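Local atomic coordinates of Cobalt/magnesium transport protein CorA (Methanocaldococcus jannaschii, PDB entry 4EGW), a protein that mediates magnesium influx across the cell membrane as a homopentamer whose central pore opens when cytoplasmic magnesium is low and closes when it is high. Residues Phe150-Gly153 and Ile154-Leu158; Leu157-His160 and Ile161-Ile165; Asn238-Asp241 and Leu242-Thr246; Met264-Thr267 and Leu268-Glu271. One frame throughout, in Å; residues are numbered along the deposited sequence.

Contact 1 (Phe150-Gly153 and Ile154-Leu158). With BU1 (1,4-butanediol), chain U.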
# COMPACT_ATOMS: atom_id res chain seq x y z
N PHE A 150 8.26 -21.74 -2.97
CA PHE A 150 7.65 -20.88 -3.97
C PHE A 150 6.79 -21.76 -4.84
O PHE A 150 6.24 -21.32 -5.85
CB PHE A 150 8.68 -20.13 -4.80
CG PHE A 150 8.17 -18.83 -5.33
CD1 PHE A 150 6.86 -18.44 -5.09
CD2 PHE A 150 8.99 -17.99 -6.06
CE1 PHE A 150 6.38 -17.24 -5.57
CE2 PHE A 150 8.52 -16.79 -6.54
CZ PHE A 150 7.21 -16.41 -6.30
N GLU A 151 6.70 -23.02 -4.44
CA GLU A 151 6.04 -24.07 -5.20
C GLU A 151 4.58 -23.74 -5.47
O GLU A 151 3.93 -24.40 -6.28
CB GLU A 151 6.15 -25.39 -4.44
CG GLU A 151 7.57 -25.72 -3.99
CD GLU A 151 7.62 -26.79 -2.92
OE1 GLU A 151 6.55 -27.17 -2.41
OE2 GLU A 151 8.74 -27.24 -2.58
N ARG A 152 4.07 -22.71 -4.80
CA ARG A 152 2.75 -22.15 -5.11
C ARG A 152 2.78 -21.47 -6.48
O ARG A 152 1.74 -21.06 -7.01
CB ARG A 152 2.30 -21.17 -4.02
CG ARG A 152 0.78 -21.02 -3.89
CD ARG A 152 0.39 -19.96 -2.86
NE ARG A 152 -0.96 -20.15 -2.31
CZ ARG A 152 -2.07 -19.59 -2.79
NH1 ARG A 152 -2.01 -18.80 -3.86
NH2 ARG A 152 -3.24 -19.83 -2.22
N GLY A 153 3.97 -21.38 -7.06
CA GLY A 153 4.25 -20.49 -8.17
C GLY A 153 3.39 -20.48 -9.42
O GLY A 153 2.80 -21.47 -9.84
N ILE A 154 3.30 -19.28 -9.98
CA ILE A 154 2.79 -18.97 -11.32
C ILE A 154 1.36 -19.32 -11.68
O ILE A 154 1.04 -19.41 -12.86
CB ILE A 154 3.70 -19.53 -12.45
CG1 ILE A 154 3.44 -18.79 -13.77
CG2 ILE A 154 3.48 -21.03 -12.62
CD1 ILE A 154 3.50 -19.68 -14.99
N GLY A 155 0.49 -19.53 -10.70
CA GLY A 155 -0.80 -18.90 -10.81
C GLY A 155 -0.63 -17.77 -9.82
O GLY A 155 -1.30 -16.74 -9.84
N PHE A 156 0.35 -18.01 -8.96
CA PHE A 156 0.62 -17.14 -7.84
C PHE A 156 1.50 -15.99 -8.24
O PHE A 156 1.25 -14.83 -7.88
CB PHE A 156 1.28 -17.94 -6.72
CG PHE A 156 1.20 -17.28 -5.39
CD1 PHE A 156 0.04 -16.63 -4.99
CD2 PHE A 156 2.29 -17.30 -4.52
CE1 PHE A 156 -0.05 -16.02 -3.75
CE2 PHE A 156 2.21 -16.68 -3.28
CZ PHE A 156 1.03 -16.03 -2.89
N LEU A 157 2.53 -16.32 -9.02
CA LEU A 157 3.56 -15.37 -9.41
C LEU A 157 2.89 -14.24 -10.15
O LEU A 157 3.19 -13.06 -9.95
CB LEU A 157 4.59 -16.06 -10.30
CG LEU A 157 5.77 -15.22 -10.82
CD1 LEU A 157 6.53 -14.61 -9.67
CD2 LEU A 157 6.70 -16.06 -11.67
N LEU A 158 1.94 -14.61 -11.00
CA LEU A 158 1.21 -13.64 -11.78
C LEU A 158 0.51 -12.61 -10.90
O LEU A 158 0.73 -11.41 -11.02
CB LEU A 158 0.16 -14.37 -12.58
CG LEU A 158 -0.78 -13.39 -13.25
CD1 LEU A 158 0.02 -12.35 -14.07
CD2 LEU A 158 -1.74 -14.20 -14.11
C1 BU1 U . 6.94 -14.93 -3.32
C2 BU1 U . 7.22 -15.56 -2.00
C3 BU1 U . 6.49 -16.82 -1.68
C4 BU1 U . 6.74 -17.43 -0.34
O5 BU1 U . 7.47 -13.68 -3.57
O6 BU1 U . 7.83 -16.97 0.37

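Contact 2 (Leu157-His160 and Ile161-Ile165)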
# COMPACT_ATOMS: atom_id res chain seq x y z
N LEU A 157 2.53 -16.32 -9.02
CA LEU A 157 3.56 -15.37 -9.41
C LEU A 157 2.89 -14.24 -10.15
O LEU A 157 3.19 -13.06 -9.95
CB LEU A 157 4.59 -16.06 -10.30
CG LEU A 157 5.77 -15.22 -10.82
CD1 LEU A 157 6.53 -14.61 -9.67
CD2 LEU A 157 6.70 -16.06 -11.67
N LEU A 158 1.94 -14.61 -11.00
CA LEU A 158 1.21 -13.64 -11.78
C LEU A 158 0.51 -12.61 -10.90
O LEU A 158 0.73 -11.41 -11.02
CB LEU A 158 0.16 -14.37 -12.58
CG LEU A 158 -0.78 -13.39 -13.25
CD1 LEU A 158 0.02 -12.35 -14.07
CD2 LEU A 158 -1.74 -14.20 -14.11
N TYR A 159 -0.34 -13.12 -10.02
CA TYR A 159 -1.08 -12.29 -9.10
C TYR A 159 -0.19 -11.30 -8.36
O TYR A 159 -0.55 -10.14 -8.18
CB TYR A 159 -1.80 -13.17 -8.10
CG TYR A 159 -2.08 -12.46 -6.81
CD1 TYR A 159 -1.15 -12.47 -5.77
CD2 TYR A 159 -3.27 -11.77 -6.62
CE1 TYR A 159 -1.40 -11.82 -4.59
CE2 TYR A 159 -3.53 -11.12 -5.43
CZ TYR A 159 -2.59 -11.15 -4.41
OH TYR A 159 -2.83 -10.50 -3.22
N HIS A 160 0.97 -11.76 -7.91
CA HIS A 160 1.83 -10.89 -7.12
C HIS A 160 2.27 -9.67 -7.88
O HIS A 160 2.14 -8.54 -7.40
CB HIS A 160 3.02 -11.65 -6.58
CG HIS A 160 2.74 -12.31 -5.27
ND1 HIS A 160 1.74 -11.87 -4.43
CD2 HIS A 160 3.30 -13.38 -4.66
CE1 HIS A 160 1.71 -12.63 -3.35
NE2 HIS A 160 2.64 -13.56 -3.47
N ILE A 161 2.79 -9.89 -9.07
CA ILE A 161 3.12 -8.78 -9.92
C ILE A 161 1.87 -7.92 -10.02
O ILE A 161 1.90 -6.72 -9.72
CB ILE A 161 3.56 -9.27 -11.29
CG1 ILE A 161 4.40 -10.54 -11.14
CG2 ILE A 161 4.33 -8.18 -12.00
CD1 ILE A 161 4.74 -11.22 -12.44
N LEU A 162 0.76 -8.53 -10.41
CA LEU A 162 -0.49 -7.79 -10.56
C LEU A 162 -0.79 -7.05 -9.26
O LEU A 162 -1.19 -5.88 -9.26
CB LEU A 162 -1.64 -8.73 -10.90
CG LEU A 162 -1.87 -8.95 -12.41
CD1 LEU A 162 -0.57 -9.05 -13.18
CD2 LEU A 162 -2.76 -10.15 -12.68
N ASN A 163 -0.57 -7.74 -8.15
CA ASN A 163 -0.77 -7.14 -6.86
C ASN A 163 0.16 -5.96 -6.64
O ASN A 163 -0.29 -4.86 -6.33
CB ASN A 163 -0.55 -8.14 -5.75
CG ASN A 163 -1.29 -7.76 -4.49
OD1 ASN A 163 -2.39 -7.20 -4.55
ND2 ASN A 163 -0.69 -8.05 -3.35
N GLU A 164 1.46 -6.19 -6.79
CA GLU A 164 2.41 -5.11 -6.60
C GLU A 164 2.05 -3.94 -7.47
O GLU A 164 2.13 -2.80 -7.04
CB GLU A 164 3.84 -5.55 -6.87
CG GLU A 164 4.56 -6.07 -5.64
CD GLU A 164 4.37 -5.18 -4.42
OE1 GLU A 164 4.45 -3.94 -4.58
OE2 GLU A 164 4.13 -5.73 -3.32
N ILE A 165 1.63 -4.21 -8.70
CA ILE A 165 1.22 -3.12 -9.56
C ILE A 165 0.09 -2.42 -8.86
O ILE A 165 0.19 -1.25 -8.51
CB ILE A 165 0.72 -3.62 -10.91
CG1 ILE A 165 1.85 -4.29 -11.68
CG2 ILE A 165 0.13 -2.48 -11.71
CD1 ILE A 165 1.43 -4.79 -13.04

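Contact 3 (Asn238-Asp241 and Leu242-Thr246)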
# COMPACT_ATOMS: atom_id res chain seq x y z
N ASN A 238 -7.50 -15.18 -5.11
CA ASN A 238 -6.46 -14.16 -4.99
C ASN A 238 -6.62 -13.01 -5.99
O ASN A 238 -6.28 -11.87 -5.69
CB ASN A 238 -5.06 -14.78 -5.16
CG ASN A 238 -4.61 -15.57 -3.94
OD1 ASN A 238 -5.39 -16.30 -3.32
ND2 ASN A 238 -3.34 -15.42 -3.58
N PHE A 239 -7.15 -13.32 -7.16
CA PHE A 239 -7.41 -12.26 -8.13
C PHE A 239 -8.70 -11.52 -7.77
O PHE A 239 -8.91 -10.39 -8.20
CB PHE A 239 -7.46 -12.81 -9.55
CG PHE A 239 -6.15 -13.41 -9.99
CD1 PHE A 239 -5.03 -12.63 -10.15
CD2 PHE A 239 -6.05 -14.77 -10.25
CE1 PHE A 239 -3.82 -13.18 -10.55
CE2 PHE A 239 -4.85 -15.34 -10.66
CZ PHE A 239 -3.73 -14.54 -10.80
N GLU A 240 -9.53 -12.17 -6.97
CA GLU A 240 -10.81 -11.61 -6.55
C GLU A 240 -10.57 -10.50 -5.53
O GLU A 240 -11.14 -9.41 -5.62
CB GLU A 240 -11.68 -12.71 -5.94
CG GLU A 240 -13.14 -12.35 -5.68
CD GLU A 240 -13.84 -13.43 -4.87
OE1 GLU A 240 -13.13 -14.30 -4.31
OE2 GLU A 240 -15.09 -13.41 -4.79
N ASP A 241 -9.70 -10.79 -4.57
CA ASP A 241 -9.21 -9.77 -3.66
C ASP A 241 -8.68 -8.61 -4.48
O ASP A 241 -9.07 -7.46 -4.29
CB ASP A 241 -8.07 -10.34 -2.82
CG ASP A 241 -8.54 -11.43 -1.87
OD1 ASP A 241 -9.68 -11.91 -2.04
OD2 ASP A 241 -7.76 -11.80 -0.96
N LEU A 242 -7.79 -8.94 -5.40
CA LEU A 242 -7.15 -7.96 -6.24
C LEU A 242 -8.20 -7.19 -7.04
O LEU A 242 -8.11 -5.98 -7.23
CB LEU A 242 -6.15 -8.67 -7.16
CG LEU A 242 -5.04 -7.85 -7.79
CD1 LEU A 242 -4.58 -6.78 -6.82
CD2 LEU A 242 -3.90 -8.76 -8.20
N TYR A 243 -9.22 -7.91 -7.51
CA TYR A 243 -10.35 -7.29 -8.16
C TYR A 243 -11.01 -6.24 -7.25
O TYR A 243 -11.30 -5.11 -7.68
CB TYR A 243 -11.35 -8.37 -8.57
CG TYR A 243 -12.72 -7.89 -9.02
CD1 TYR A 243 -12.86 -6.96 -10.04
CD2 TYR A 243 -13.87 -8.41 -8.44
CE1 TYR A 243 -14.12 -6.54 -10.45
CE2 TYR A 243 -15.13 -7.99 -8.85
CZ TYR A 243 -15.25 -7.06 -9.85
OH TYR A 243 -16.50 -6.65 -10.26
N TYR A 244 -11.22 -6.61 -5.98
CA TYR A 244 -11.87 -5.74 -4.99
C TYR A 244 -11.17 -4.40 -4.77
O TYR A 244 -11.81 -3.34 -4.74
CB TYR A 244 -11.96 -6.46 -3.65
CG TYR A 244 -13.02 -7.53 -3.58
CD1 TYR A 244 -14.13 -7.50 -4.42
CD2 TYR A 244 -12.93 -8.57 -2.66
CE1 TYR A 244 -15.11 -8.48 -4.35
CE2 TYR A 244 -13.90 -9.55 -2.58
CZ TYR A 244 -14.99 -9.50 -3.43
OH TYR A 244 -15.95 -10.48 -3.34
N ASP A 245 -9.86 -4.46 -4.59
CA ASP A 245 -9.10 -3.26 -4.32
C ASP A 245 -9.02 -2.39 -5.56
O ASP A 245 -9.07 -1.16 -5.47
CB ASP A 245 -7.73 -3.64 -3.82
CG ASP A 245 -7.81 -4.71 -2.76
OD1 ASP A 245 -8.84 -4.75 -2.05
OD2 ASP A 245 -6.86 -5.51 -2.65
N THR A 246 -8.91 -3.05 -6.71
CA THR A 246 -8.96 -2.37 -8.00
C THR A 246 -10.21 -1.51 -8.08
O THR A 246 -10.16 -0.34 -8.46
CB THR A 246 -8.99 -3.37 -9.16
OG1 THR A 246 -7.90 -4.28 -9.03
CG2 THR A 246 -8.91 -2.64 -10.50

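Contact 4 (Met264-Thr267 and Leu268-Glu271)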
# COMPACT_ATOMS: atom_id res chain seq x y z
N MET A 264 -11.63 22.84 -9.20
CA MET A 264 -11.47 23.58 -10.44
C MET A 264 -12.54 24.62 -10.51
O MET A 264 -12.24 25.80 -10.66
CB MET A 264 -11.59 22.69 -11.68
CG MET A 264 -11.12 23.40 -12.94
SD MET A 264 -9.34 23.73 -12.90
CE MET A 264 -9.25 25.14 -14.00
N ASP A 265 -13.79 24.18 -10.39
CA ASP A 265 -14.92 25.09 -10.44
C ASP A 265 -14.57 26.26 -9.52
O ASP A 265 -14.81 27.42 -9.85
CB ASP A 265 -16.20 24.40 -9.94
CG ASP A 265 -16.62 23.21 -10.82
OD1 ASP A 265 -16.12 23.07 -11.96
OD2 ASP A 265 -17.48 22.42 -10.36
N ILE A 266 -13.97 25.93 -8.38
CA ILE A 266 -13.58 26.94 -7.41
C ILE A 266 -12.51 27.86 -7.97
O ILE A 266 -12.68 29.07 -7.97
CB ILE A 266 -13.05 26.30 -6.12
CG1 ILE A 266 -14.07 25.30 -5.58
CG2 ILE A 266 -12.75 27.37 -5.11
CD1 ILE A 266 -15.49 25.85 -5.54
N THR A 267 -11.42 27.28 -8.47
CA THR A 267 -10.32 28.07 -8.98
C THR A 267 -10.91 29.07 -9.96
O THR A 267 -10.42 30.19 -10.11
CB THR A 267 -9.30 27.20 -9.73
OG1 THR A 267 -8.97 26.06 -8.94
CG2 THR A 267 -8.03 27.99 -10.00
N LEU A 268 -12.00 28.64 -10.61
CA LEU A 268 -12.67 29.43 -11.65
C LEU A 268 -13.57 30.54 -11.10
O LEU A 268 -13.69 31.60 -11.70
CB LEU A 268 -13.45 28.49 -12.57
CG LEU A 268 -12.71 28.00 -13.83
CD1 LEU A 268 -11.18 28.08 -13.69
CD2 LEU A 268 -13.16 26.59 -14.23
N SER A 269 -14.22 30.29 -9.96
CA SER A 269 -15.00 31.32 -9.31
C SER A 269 -14.13 32.36 -8.58
O SER A 269 -14.62 33.37 -8.09
CB SER A 269 -16.05 30.71 -8.37
OG SER A 269 -15.58 29.50 -7.79
N LEU A 270 -12.82 32.10 -8.52
CA LEU A 270 -11.89 33.11 -8.05
C LEU A 270 -11.73 34.14 -9.15
O LEU A 270 -12.17 35.29 -9.00
CB LEU A 270 -10.53 32.49 -7.74
CG LEU A 270 -10.38 31.81 -6.38
CD1 LEU A 270 -11.38 32.40 -5.40
CD2 LEU A 270 -10.58 30.31 -6.50
N GLU A 271 -11.13 33.72 -10.25
CA GLU A 271 -10.95 34.59 -11.41
C GLU A 271 -10.59 33.77 -12.65
O GLU A 271 -10.44 32.55 -12.57
CB GLU A 271 -9.84 35.61 -11.12
CG GLU A 271 -10.15 37.00 -11.62
CD GLU A 271 -11.43 37.56 -11.03
OE1 GLU A 271 -12.41 37.70 -11.79
OE2 GLU A 271 -11.45 37.83 -9.81

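Contact 1 (Phe150-Gly153 and Ile154-Leu158)
The type I beta turn from Phe150 to Gly153, which leads into helix 156-186, places two side chains of the turn against residues from the start of that helix. Arg152 lies across the ring of Phe156. Its CD sits almost over the middle of one face, 3.6 Å from the centroid of the Phe156 ring and 9° off the normal, a CH-pi contact. The guanidinium follows over the same face in a cation-pi interaction, Arg152 CZ being 4.5 Å from the Phe156 centroid, but its plane is tilted 61° to the ring, so the two groups do not stack flat. An extended run from CG to NE lets the arginine span the ring while its charged end passes the CD1 side.

This is the entry into the first of the three long helices of the CorA cytoplasmic domain, and Gly153 and Gly155 flank Ile154, whose left-handed backbone (phi 60°) turns the chain into the helix. Phe150 approaches from the far end of the turn: its CZ is 3.9 Å from Leu157 CD1, and its CE1 is 4.2 Å from Phe156 CD2. A bound 1,4-butanediol lies over one face of the Phe150 ring, with Phe150 CE1 3.3 Å from its C1; Leu140, Lys144 and Val149 complete this pocket. On the side toward helix 233-270, Arg152 touches Glu234 and Asn238, while Leu157 packs on Leu123 of strand 122-127.

Contact 2 (Leu157-His160 and Ile161-Ile165)
Between Leu157-His160 and Ile161-Ile165 the backbone follows the i to i+4 pattern of an alpha helix, with a nearly straight bond of 2.9 Å from Leu162 N to Leu158 O and a weak one of 3.3 Å from Ile161 N to Leu157 O. The side chains one turn apart meet in three different ways, a compact illustration of how a helix uses that spacing. Leu158 and Leu162 touch through methyl groups, Leu158 CD1 lying 3.5 Å from Leu162 CD1, and the two branched ends lie askew to one another. The contact of Leu157 with Ile161 is looser, with Leu157 CG 4.4 Å from Ile161 CD1.

Tyr159 and Asn163 run side by side in the same direction. Both have CG swung away from the backbone N, at chi1 155° and -156°, which carries the ring and the amide along one flank of the helix with their planes 21° apart. Asn163 CB sits over one face of the tyrosine, 4.1 Å from the Tyr159 ring centroid, toward the rim. Asn163 ND2 comes within 3.3 Å of Tyr159 OH, but the angle is too poor for a hydrogen bond; the hydroxyl instead has a weak one to a bound hexane-1,6-diol.

Glu164 turns to helix 132-143, where its OE1 forms a salt bridge with Arg136 NE. Tyr159, Leu162 and Asn163 all pack on Leu242 of helix 233-270, whereas Leu157 and Ile161 touch Leu123 of strand 122-127, and Ile165 reaches strand 96-104 at Tyr100, Ala102 and Pro103.

Contact 3 (Asn238-Asp241 and Leu242-Thr246)
Tyr244 leans back along its helix over residues Asn238-Asp241, and each part of its side chain meets something different. CB lies close to the carbonyl of the preceding turn, with Tyr244 CB 3.1 Å from Asp241 O. At CG the ring passes beneath another carbonyl: Glu240 O stands 3.3 Å above the Tyr244 ring plane, displaced toward the rim, so this oxygen faces the ring while also accepting the 2.8 Å bond from Tyr244 N. Farther out, Tyr244 CZ has Glu240 CG at 4.1 Å. The tip, Tyr244 OH, lies 3.4 Å from Glu240 OE2.

Glu240 holds CG away from its backbone N (chi1 -169°) and stays extended, which keeps its carboxylate alongside the tyrosine and turned 34° from the ring plane. All this occurs within helix 233-270, the long C-terminal helix of the soluble domain, on a flank where both Asp241 and Tyr244 are exposed. Another flank is buried. There Phe239 CD1 approaches Leu242 CD2 at 4.5 Å, and Leu242 reaches Tyr159, Asn163 and Thr166 of helix 156-186 as well as Leu220 of helix 193-225. Tyr243 lies on that same neighbour, against Val221 and Lys224. Asp241 OD2 is hydrogen-bonded to a bound hexane-1,6-diol, while the main chain of the same residue receives Asp245 N at 3.1 Å from Asp241 O.

Contact 4 (Met264-Thr267 and Leu268-Glu271)
Met264 has CG opposite its backbone N (chi1 -167°) and then bends at chi2 (67°), which folds the thioether forward so that its methyl meets Leu268 one helical turn later. This is the end of helix 233-270, which in the full-length CorA transporter runs on toward the membrane and the pore; helical backbone geometry is lost here at Glu271. Met264 CE lies 3.5 Å from Leu268 CD1, and the leucine's other branch reaches back to the methionine stem, with Leu268 CD2 4.0 Å from Met264 CG. The two side chains cross at an angle, and both leucine methyls touch the methionine.

On another flank of the helix, Ile266 CG2 is modelled near Leu270 CD2, but that methyl is placed too close to Ile266 O for the pair to be more than doubtful. Beyond these residues, Met264 and Thr267 pack on Met196 and Ile199 of helix 193-225, and Leu270 rests on Leu187 and Tyr191. Thr267 is buried, and its hydroxyl is satisfied by a hydrogen bond to the carbonyl of Met263, one turn back.

By contrast, Asp265, Ile266, Leu268 and Ser269 are exposed. The hydroxyl of Ser269 folds back on the preceding turn, bringing Ser269 OG to within 3.0 Å of Asp265 O. The main chain reaches the same carbonyl: Ser269 N donates to Asp265 O at 2.9 Å, with an N-H...O angle of 141°.

How the contacts relate
Contact 1 is the turn that enters helix 156-186 and contact 2 continues along that helix; they share Leu157 and Leu158, and their centres are 10 Å apart. Contact 3, on helix 233-270, packs against both: Leu158 CD2 of contact 1 is 3.9 Å from Phe239 CZ, and Tyr159 CD2 of contact 2 is 3.5 Å from Leu242 CD2. Contact 4 lies on the same helix as contact 3, yet their centres are about 38 Å apart, so one helix joins the packed end of the domain to its far tip. A bound 1,4-butanediol also lies about 4 Å from the His160 side chain, while a magnesium ion is about 14 Å from the side chain of Ile266.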